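Local coordinates for long form salivary protein D7L1 (Culex quinquefasciatus, PDB 6V4C) that binds adenine nucleotides, ADP and ATP most tightly, and inhibits platelet aggregation and hemostasis while the mosquito takes blood from a vertebrate host, at residues W36-S41 with C47-L52. Residues are numbered along the deposited sequence; the frame is centred on the assembly and turned at random.
Sequences WSLAES and CYVKCL
Leu-38, in the 36-41 loop, meets helix 45-55 at Val-49, and the CA atoms of these two residues, the nearest pair across the contact, are still 8.0 Å apart, so side chains alone bridge the gap. Trp-36 is the first residue to leave helical geometry after helix 27-34, with positive phi (58°) in a Schellman motif, after which the chain runs extended through Glu-40. Segment 47-52 is regular helix, as the 2.9 Å bond from Leu-52 N to Tyr-48 O attests.

Leu-38 points at the helix and touches two residues on it, Tyr-48 with CD1 and Val-49 with CG. Its CD1 lies 4.0 Å from Tyr-48 CE2, near the ring plane and at the ring edge, the two side chains crossing at about a right angle; its CG comes within 4.3 Å of Val-49 CG2. Tyr-48 holds its ring out toward the loop with CG anti to the backbone N (chi1 163°), and its ring also stacks with that of Trp-33 in the preceding helix. One helical turn beyond Tyr-48, Leu-52 extends CD2 to 3.8 Å from Trp-36 CZ2, on the benzo part of the indole, at a slant to the ring. The other part of the indole has a polar task, since NE1 gives its hydrogen to Glu-15 OE1 of helix 8-22.

All five touching residues are buried, yet only 167 Å² is lost between the segments, which fits a small apolar patch within a larger core. Ile-112 and Phe-111 of helix 104-117 extend that core beside Leu-38 and Val-49, while disulfides from Cys-47 to Cys-104 and Cys-51 to Cys-18 tie helix 45-55 covalently to helices 104-117 and 8-22, in keeping with the disulfide-braced helical fold of the PBP/GOBP family. Apolar contact thus seats the start of the loop, at Trp-36 and Leu-38, against the helix, and the indole's single polar atom is satisfied by Glu-15.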
loop_
_atom_site.group_PDB
_atom_site.type_symbol
_atom_site.label_atom_id
_atom_site.label_comp_id
_atom_site.label_asym_id
_atom_site.label_seq_id
_atom_site.Cartn_x
_atom_site.Cartn_y
_atom_site.Cartn_z
ATOM N N TRP A 36 -16.625 2.027 -4.724
ATOM C CA TRP A 36 -17.010 3.171 -3.897
ATOM C C TRP A 36 -18.525 3.268 -3.727
ATOM O O TRP A 36 -19.103 4.358 -3.731
ATOM C CB TRP A 36 -16.400 4.485 -4.391
ATOM C CG TRP A 36 -15.040 4.758 -3.821
ATOM C CD1 TRP A 36 -13.960 3.923 -3.840
ATOM C CD2 TRP A 36 -14.612 5.952 -3.151
ATOM N NE1 TRP A 36 -12.889 4.520 -3.219
ATOM C CE2 TRP A 36 -13.262 5.768 -2.790
ATOM C CE3 TRP A 36 -15.239 7.159 -2.823
ATOM C CZ2 TRP A 36 -12.528 6.743 -2.118
ATOM C CZ3 TRP A 36 -14.509 8.126 -2.155
ATOM C CH2 TRP A 36 -13.169 7.912 -1.809
ATOM N N SER A 37 -19.175 2.113 -3.578
ATOM C CA SER A 37 -20.594 2.054 -3.234
ATOM C C SER A 37 -20.695 1.952 -1.714
ATOM O O SER A 37 -20.985 0.900 -1.141
ATOM C CB SER A 37 -21.268 0.879 -3.933
ATOM N N LEU A 38 -20.434 3.079 -1.055
ATOM C CA LEU A 38 -20.428 3.151 0.402
ATOM C C LEU A 38 -21.847 3.442 0.874
ATOM O O LEU A 38 -22.374 4.535 0.647
ATOM C CB LEU A 38 -19.465 4.230 0.885
ATOM C CG LEU A 38 -17.982 4.091 0.545
ATOM C CD1 LEU A 38 -17.566 2.625 0.453
ATOM C CD2 LEU A 38 -17.637 4.847 -0.730
ATOM N N ALA A 39 -22.462 2.469 1.542
ATOM C CA ALA A 39 -23.840 2.585 2.003
ATOM C C ALA A 39 -23.906 2.158 3.463
ATOM O O ALA A 39 -23.645 0.995 3.788
ATOM N N GLU A 40 -24.245 3.100 4.339
ATOM C CA GLU A 40 -24.574 2.757 5.716
ATOM C C GLU A 40 -25.840 1.914 5.722
ATOM O O GLU A 40 -26.930 2.407 5.414
ATOM C CB GLU A 40 -24.777 4.031 6.536
ATOM N N SER A 41 -25.687 0.638 6.066
ATOM C CA SER A 41 -26.750 -0.345 5.915
ATOM C C SER A 41 -26.075 -1.685 5.671
ATOM O O SER A 41 -26.634 -2.746 5.965
ATOM N N CYS A 47 -16.842 1.394 9.853
ATOM C CA CYS A 47 -15.452 1.492 10.282
ATOM C C CYS A 47 -14.462 1.383 9.129
ATOM O O CYS A 47 -13.289 1.731 9.304
ATOM C CB CYS A 47 -15.137 0.455 11.363
ATOM S SG CYS A 47 -15.970 0.743 12.950
ATOM N N TYR A 48 -14.899 0.906 7.962
ATOM C CA TYR A 48 -14.032 0.944 6.790
ATOM C C TYR A 48 -13.817 2.377 6.322
ATOM O O TYR A 48 -12.693 2.771 5.984
ATOM C CB TYR A 48 -14.617 0.099 5.658
ATOM C CG TYR A 48 -13.991 0.412 4.316
ATOM C CD1 TYR A 48 -12.706 -0.015 4.014
ATOM C CD2 TYR A 48 -14.678 1.150 3.359
ATOM C CE1 TYR A 48 -12.122 0.276 2.796
ATOM C CE2 TYR A 48 -14.101 1.446 2.134
ATOM C CZ TYR A 48 -12.823 1.004 1.860
ATOM O OH TYR A 48 -12.240 1.291 0.647
ATOM N N VAL A 49 -14.891 3.169 6.289
ATOM C CA VAL A 49 -14.775 4.566 5.880
ATOM C C VAL A 49 -13.856 5.325 6.825
ATOM O O VAL A 49 -13.055 6.166 6.395
ATOM C CB VAL A 49 -16.171 5.210 5.780
ATOM C CG1 VAL A 49 -16.053 6.694 5.484
ATOM C CG2 VAL A 49 -16.994 4.510 4.710
ATOM N N LYS A 50 -13.949 5.039 8.127
ATOM C CA LYS A 50 -13.071 5.685 9.098
ATOM C C LYS A 50 -11.609 5.381 8.797
ATOM O O LYS A 50 -10.765 6.285 8.777
ATOM C CB LYS A 50 -13.435 5.236 10.514
ATOM C CG LYS A 50 -12.493 5.765 11.584
ATOM C CD LYS A 50 -12.826 5.194 12.952
ATOM C CE LYS A 50 -11.848 5.691 14.003
ATOM N NZ LYS A 50 -12.150 5.127 15.349
ATOM N N CYS A 51 -11.293 4.105 8.568
ATOM C CA CYS A 51 -9.945 3.731 8.151
ATOM C C CYS A 51 -9.528 4.498 6.903
ATOM O O CYS A 51 -8.417 5.037 6.835
ATOM C CB CYS A 51 -9.901 2.224 7.883
ATOM S SG CYS A 51 -8.272 1.529 7.460
ATOM N N LEU A 52 -10.425 4.581 5.915
ATOM C CA LEU A 52 -10.070 5.164 4.627
ATOM C C LEU A 52 -9.788 6.657 4.736
ATOM O O LEU A 52 -8.808 7.147 4.164
ATOM C CB LEU A 52 -11.179 4.895 3.610
ATOM C CG LEU A 52 -10.861 5.200 2.150
ATOM C CD1 LEU A 52 -9.808 4.234 1.627
ATOM C CD2 LEU A 52 -12.119 5.141 1.295
#